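Local coordinates for leucine-rich repeat protein (Bacteroides thetaiotaomicron, PDB 4ECN), which is of unknown function but, as an extracellular leucine-rich repeat protein, probably binds other proteins, at residues 557-563 against 581-587; 563-569 against 588-592. One frame throughout, in Å; residues are numbered along the deposited sequence.

Interaction 1: 557-563 against 581-587; sequences YNNLEEF and VHNKVRH
Two consecutive leucine-rich repeats stack, each by the loop that follows its parallel strand (552-554 and 577-579). The segments run side by side in the same direction; the nearest CA pair is Glu561-Val585, 4.0 Å apart. Tyr557 and His582 both have positive phi (56° and 50°) and m chi1. Tyr557 N donates to Val581 O at 2.8 Å; the Tyr557 and His582 rings lie nearly parallel (9°) but slid apart, centroids 4.5 Å from each other. Asn558 and Asn583 are equivalent ladder asparagines, both m. Asn558 OD1 turns to the preceding repeat, accepting from Asn525 N. Asn583 OD1 likewise accepts from Leu560 N at 3.1 Å, one rung further on. Asn559 OD1 accepts from Lys584 NZ at 3.2 Å, while Asn559 ND2 bonds Ile528 O. Leu560 O accepts from Lys584 N at 2.9 Å, and Leu560 CD2 meets Val585 CG2 at 4.1 Å. Glu561 O accepts from Arg586 N at 2.8 Å. Glu561 OE1 lies 2.9 Å from Arg586 NH2 (chi1 p) and Glu562 OE2 2.8 Å from Arg586 NH1, a salt-bridge network that Glu562 OE1 extends to Lys534. A single bridge pairs Glu562 with His587, and Phe563 N donates to His587 O at 2.9 Å.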
loop_
_atom_site.group_PDB
_atom_site.type_symbol
_atom_site.label_atom_id
_atom_site.label_comp_id
_atom_site.label_asym_id
_atom_site.label_seq_id
_atom_site.Cartn_x
_atom_site.Cartn_y
_atom_site.Cartn_z
ATOM N N TYR A 557 14.414 1.564 -7.866
ATOM C CA TYR A 557 13.922 0.612 -8.871
ATOM C C TYR A 557 13.609 1.295 -10.184
ATOM O O TYR A 557 12.610 0.977 -10.822
ATOM C CB TYR A 557 12.687 -0.126 -8.366
ATOM C CG TYR A 557 12.949 -0.957 -7.132
ATOM C CD1 TYR A 557 13.355 -2.283 -7.238
ATOM C CD2 TYR A 557 12.784 -0.419 -5.857
ATOM C CE1 TYR A 557 13.596 -3.055 -6.106
ATOM C CE2 TYR A 557 13.033 -1.181 -4.718
ATOM C CZ TYR A 557 13.436 -2.500 -4.850
ATOM O OH TYR A 557 13.638 -3.284 -3.748
ATOM N N ASN A 558 14.496 2.217 -10.595
ATOM C CA ASN A 558 14.399 2.985 -11.821
ATOM C C ASN A 558 15.606 2.711 -12.704
ATOM O O ASN A 558 16.242 1.675 -12.529
ATOM C CB ASN A 558 14.247 4.450 -11.509
ATOM C CG ASN A 558 12.843 4.820 -11.187
ATOM O OD1 ASN A 558 11.909 4.406 -11.869
ATOM N ND2 ASN A 558 12.668 5.653 -10.175
ATOM N N ASN A 559 15.876 3.576 -13.701
ATOM C CA ASN A 559 16.892 3.316 -14.713
ATOM C C ASN A 559 18.025 4.335 -14.752
ATOM O O ASN A 559 18.813 4.307 -15.718
ATOM C CB ASN A 559 16.222 3.303 -16.104
ATOM C CG ASN A 559 15.271 2.158 -16.337
ATOM O OD1 ASN A 559 15.439 1.043 -15.809
ATOM N ND2 ASN A 559 14.264 2.400 -17.163
ATOM N N LEU A 560 18.159 5.188 -13.719
ATOM C CA LEU A 560 19.217 6.197 -13.716
ATOM C C LEU A 560 20.629 5.574 -13.869
ATOM O O LEU A 560 20.963 4.627 -13.164
ATOM C CB LEU A 560 19.170 7.029 -12.431
ATOM C CG LEU A 560 19.877 8.361 -12.548
ATOM C CD1 LEU A 560 19.092 9.308 -13.424
ATOM C CD2 LEU A 560 20.171 8.944 -11.198
ATOM N N GLU A 561 21.439 6.107 -14.795
ATOM C CA GLU A 561 22.816 5.649 -14.984
ATOM C C GLU A 561 23.821 6.721 -14.472
ATOM O O GLU A 561 24.906 6.372 -13.980
ATOM C CB GLU A 561 23.089 5.295 -16.461
ATOM C CG GLU A 561 22.354 4.045 -16.944
ATOM C CD GLU A 561 22.456 3.665 -18.412
ATOM O OE1 GLU A 561 23.385 4.132 -19.110
ATOM O OE2 GLU A 561 21.603 2.866 -18.859
ATOM N N GLU A 562 23.425 8.012 -14.554
ATOM C CA GLU A 562 24.211 9.182 -14.145
ATOM C C GLU A 562 23.406 10.168 -13.276
ATOM O O GLU A 562 22.274 10.509 -13.628
ATOM C CB GLU A 562 24.723 9.959 -15.392
ATOM C CG GLU A 562 25.682 9.219 -16.303
ATOM C CD GLU A 562 25.900 9.845 -17.670
ATOM O OE1 GLU A 562 26.071 11.083 -17.759
ATOM O OE2 GLU A 562 25.944 9.079 -18.658
ATOM N N PHE A 563 24.027 10.703 -12.210
ATOM C CA PHE A 563 23.426 11.748 -11.392
ATOM C C PHE A 563 23.469 13.079 -12.116
ATOM O O PHE A 563 24.466 13.349 -12.779
ATOM C CB PHE A 563 24.159 11.875 -10.048
ATOM C CG PHE A 563 23.590 11.113 -8.872
ATOM C CD1 PHE A 563 23.122 9.809 -9.024
ATOM C CD2 PHE A 563 23.633 11.649 -7.595
ATOM C CE1 PHE A 563 22.608 9.104 -7.935
ATOM C CE2 PHE A 563 23.139 10.933 -6.504
ATOM C CZ PHE A 563 22.612 9.675 -6.683
ATOM N N VAL A 581 18.124 3.078 -4.789
ATOM C CA VAL A 581 18.378 1.654 -4.860
ATOM C C VAL A 581 17.863 1.124 -6.193
ATOM O O VAL A 581 16.946 1.695 -6.783
ATOM C CB VAL A 581 17.783 0.886 -3.665
ATOM C CG1 VAL A 581 18.188 1.548 -2.362
ATOM C CG2 VAL A 581 16.268 0.770 -3.762
ATOM N N HIS A 582 18.501 0.056 -6.676
ATOM C CA HIS A 582 18.149 -0.688 -7.876
ATOM C C HIS A 582 17.953 0.226 -9.092
ATOM O O HIS A 582 16.950 0.151 -9.822
ATOM C CB HIS A 582 16.911 -1.552 -7.644
ATOM C CG HIS A 582 17.173 -2.626 -6.643
ATOM N ND1 HIS A 582 16.923 -2.432 -5.300
ATOM C CD2 HIS A 582 17.716 -3.852 -6.814
ATOM C CE1 HIS A 582 17.285 -3.553 -4.697
ATOM N NE2 HIS A 582 17.780 -4.433 -5.565
ATOM N N ASN A 583 18.961 1.052 -9.332
ATOM C CA ASN A 583 19.058 1.825 -10.547
ATOM C C ASN A 583 20.201 1.186 -11.284
ATOM O O ASN A 583 20.457 -0.006 -11.060
ATOM C CB ASN A 583 19.205 3.318 -10.282
ATOM C CG ASN A 583 17.897 4.019 -9.965
ATOM O OD1 ASN A 583 17.380 4.787 -10.768
ATOM N ND2 ASN A 583 17.325 3.780 -8.793
ATOM N N LYS A 584 20.899 1.925 -12.137
ATOM C CA LYS A 584 22.067 1.412 -12.865
ATOM C C LYS A 584 23.164 2.482 -12.762
ATOM O O LYS A 584 23.975 2.657 -13.687
ATOM C CB LYS A 584 21.700 1.044 -14.341
ATOM C CG LYS A 584 20.864 -0.250 -14.541
ATOM C CD LYS A 584 19.346 -0.062 -14.398
ATOM C CE LYS A 584 18.544 -1.347 -14.488
ATOM N NZ LYS A 584 17.094 -1.127 -14.195
ATOM N N VAL A 585 23.175 3.198 -11.597
ATOM C CA VAL A 585 24.026 4.359 -11.343
ATOM C C VAL A 585 25.502 3.952 -11.420
ATOM O O VAL A 585 25.972 3.143 -10.622
ATOM C CB VAL A 585 23.705 5.090 -10.013
ATOM C CG1 VAL A 585 24.650 6.264 -9.785
ATOM C CG2 VAL A 585 22.267 5.589 -10.005
ATOM N N ARG A 586 26.215 4.535 -12.405
ATOM C CA ARG A 586 27.651 4.317 -12.621
ATOM C C ARG A 586 28.444 5.600 -12.300
ATOM O O ARG A 586 29.672 5.535 -12.202
ATOM C CB ARG A 586 27.952 3.845 -14.076
ATOM C CG ARG A 586 27.575 4.836 -15.188
ATOM C CD ARG A 586 28.048 4.438 -16.582
ATOM N NE ARG A 586 26.979 4.608 -17.574
ATOM C CZ ARG A 586 26.728 5.738 -18.225
ATOM N NH1 ARG A 586 27.498 6.803 -18.043
ATOM N NH2 ARG A 586 25.713 5.806 -19.074
ATOM N N HIS A 587 27.748 6.765 -12.167
ATOM C CA HIS A 587 28.401 8.050 -11.916
ATOM C C HIS A 587 27.602 8.966 -10.952
ATOM O O HIS A 587 26.498 9.410 -11.282
ATOM C CB HIS A 587 28.621 8.787 -13.251
ATOM C CG HIS A 587 29.256 10.137 -13.090
ATOM N ND1 HIS A 587 30.613 10.273 -12.805
ATOM C CD2 HIS A 587 28.694 11.369 -13.142
ATOM C CE1 HIS A 587 30.825 11.575 -12.697
ATOM N NE2 HIS A 587 29.703 12.274 -12.889
#

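Interaction 2: 563-569 against 588-592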
loop_
_atom_site.group_PDB
_atom_site.type_symbol
_atom_site.label_atom_id
_atom_site.label_comp_id
_atom_site.label_asym_id
_atom_site.label_seq_id
_atom_site.Cartn_x
_atom_site.Cartn_y
_atom_site.Cartn_z
ATOM N N PHE A 563 24.027 10.703 -12.210
ATOM C CA PHE A 563 23.426 11.748 -11.392
ATOM C C PHE A 563 23.469 13.079 -12.116
ATOM O O PHE A 563 24.466 13.349 -12.779
ATOM C CB PHE A 563 24.159 11.875 -10.048
ATOM C CG PHE A 563 23.590 11.113 -8.872
ATOM C CD1 PHE A 563 23.122 9.809 -9.024
ATOM C CD2 PHE A 563 23.633 11.649 -7.595
ATOM C CE1 PHE A 563 22.608 9.104 -7.935
ATOM C CE2 PHE A 563 23.139 10.933 -6.504
ATOM C CZ PHE A 563 22.612 9.675 -6.683
ATOM N N PRO A 564 22.436 13.956 -11.972
ATOM C CA PRO A 564 22.509 15.291 -12.588
ATOM C C PRO A 564 23.750 16.074 -12.166
ATOM O O PRO A 564 24.343 15.757 -11.148
ATOM C CB PRO A 564 21.250 15.988 -12.042
ATOM C CG PRO A 564 20.303 14.898 -11.707
ATOM C CD PRO A 564 21.182 13.795 -11.202
ATOM N N ALA A 565 24.126 17.109 -12.940
ATOM C CA ALA A 565 25.244 18.014 -12.670
ATOM C C ALA A 565 25.212 18.505 -11.225
ATOM O O ALA A 565 24.136 18.857 -10.718
ATOM C CB ALA A 565 25.181 19.195 -13.619
ATOM N N SER A 566 26.378 18.481 -10.549
ATOM C CA SER A 566 26.511 18.881 -9.147
ATOM C C SER A 566 25.874 20.257 -8.867
ATOM O O SER A 566 25.112 20.379 -7.909
ATOM C CB SER A 566 27.974 18.911 -8.738
ATOM O OG SER A 566 28.089 19.373 -7.407
ATOM N N ALA A 567 26.124 21.254 -9.735
ATOM C CA ALA A 567 25.615 22.617 -9.578
ATOM C C ALA A 567 24.083 22.662 -9.434
ATOM O O ALA A 567 23.551 23.637 -8.887
ATOM C CB ALA A 567 26.042 23.465 -10.757
ATOM N N SER A 568 23.387 21.610 -9.910
ATOM C CA SER A 568 21.932 21.527 -9.859
ATOM C C SER A 568 21.511 20.815 -8.600
ATOM O O SER A 568 20.630 21.300 -7.897
ATOM C CB SER A 568 21.393 20.827 -11.102
ATOM O OG SER A 568 21.689 21.582 -12.272
ATOM N N LEU A 569 22.196 19.707 -8.265
ATOM C CA LEU A 569 21.960 18.910 -7.060
ATOM C C LEU A 569 22.222 19.730 -5.787
ATOM O O LEU A 569 21.588 19.484 -4.763
ATOM C CB LEU A 569 22.843 17.652 -7.074
ATOM C CG LEU A 569 22.553 16.610 -8.165
ATOM C CD1 LEU A 569 23.397 15.372 -7.962
ATOM C CD2 LEU A 569 21.071 16.196 -8.184
ATOM N N LEU A 588 28.230 9.320 -9.810
ATOM C CA LEU A 588 27.678 10.240 -8.804
ATOM C C LEU A 588 28.191 11.669 -8.957
ATOM O O LEU A 588 29.336 11.894 -9.362
ATOM C CB LEU A 588 28.028 9.783 -7.374
ATOM C CG LEU A 588 27.461 8.477 -6.851
ATOM C CD1 LEU A 588 27.977 8.209 -5.476
ATOM C CD2 LEU A 588 25.972 8.494 -6.813
ATOM N N GLU A 589 27.360 12.631 -8.569
ATOM C CA GLU A 589 27.716 14.049 -8.511
ATOM C C GLU A 589 27.440 14.499 -7.098
ATOM O O GLU A 589 26.527 13.975 -6.470
ATOM C CB GLU A 589 26.964 14.878 -9.559
ATOM C CG GLU A 589 27.418 14.620 -10.988
ATOM C CD GLU A 589 28.535 15.500 -11.509
ATOM O OE1 GLU A 589 28.536 16.712 -11.198
ATOM O OE2 GLU A 589 29.343 15.004 -12.324
ATOM N N ALA A 590 28.234 15.406 -6.566
ATOM C CA ALA A 590 28.040 15.806 -5.176
ATOM C C ALA A 590 26.891 16.809 -5.000
ATOM O O ALA A 590 26.579 17.563 -5.920
ATOM C CB ALA A 590 29.322 16.414 -4.641
ATOM N N PHE A 591 26.265 16.782 -3.806
ATOM C CA PHE A 591 25.266 17.732 -3.303
ATOM C C PHE A 591 25.963 18.872 -2.568
ATOM O O PHE A 591 25.482 20.006 -2.523
ATOM C CB PHE A 591 24.271 17.040 -2.357
ATOM C CG PHE A 591 23.319 16.081 -3.004
ATOM C CD1 PHE A 591 22.125 16.529 -3.554
ATOM C CD2 PHE A 591 23.589 14.726 -3.029
ATOM C CE1 PHE A 591 21.241 15.637 -4.171
ATOM C CE2 PHE A 591 22.700 13.833 -3.631
ATOM C CZ PHE A 591 21.535 14.294 -4.204
ATOM N N GLY A 592 27.097 18.525 -1.971
ATOM C CA GLY A 592 27.887 19.428 -1.159
ATOM C C GLY A 592 27.586 19.170 0.295
ATOM O O GLY A 592 26.561 18.567 0.624
#
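This is a contact on the convex side of two neighbouring leucine-rich repeats, part apolar and part polar. The short helix 566-569 of one repeat meets the loop 588-592 of the next, extended over 588-590. Phe563 points into the interface. Leu588 CD2 sits over one face of its ring, 3.5 Å from the centroid and 12° off the normal, a CH-pi contact. Phe591 CE2 lies at the edge of the same ring, 4.1 Å from Phe563 CE2. Leu569 adds to this apolar patch: its CB is 3.8 Å from Phe591 CD1, and its CD1 lies over a face of the Phe591 ring. The polar part is at the helix start, where Ala565 is the N-cap residue. Alanine has no side-chain acceptor, so the next repeat supplies one: Ser566 N donates to Glu589 OE1 at 2.9 Å. Glu589 OE2 accepts from His587 NE2. Ser566 OG donates to Ala590 O at 2.8 Å. The contact is bordered by helix 530-542 of the preceding repeat, whose Trp537 meets Phe563 edge-to-face and touches Pro564, Leu569 and Phe591. On the following repeat, Leu588 touches Ile607, and Phe591 meets Phe614 edge-to-face.

Overall arrangement
Interactions 1 and 2 are successive parts of one interface between adjacent repeats, with centres 14 Å apart. In both, the earlier repeat supplies the first segment and the later repeat the second. Phe563 belongs to both: its backbone N closes the hydrogen bonding of 557-563, and its ring opens the apolar patch of 563-569. On the later repeat, His587 leads directly into Leu588. Interaction 1 is largely backbone hydrogen bonding plus one rung of the asparagine ladder, with charged side chains at its edge; interaction 2 is mainly side-chain contact beside a short helix. His587 and Glu589 link them by a hydrogen bond. The sodium site at Gln314 and Val317 belongs to neither contact.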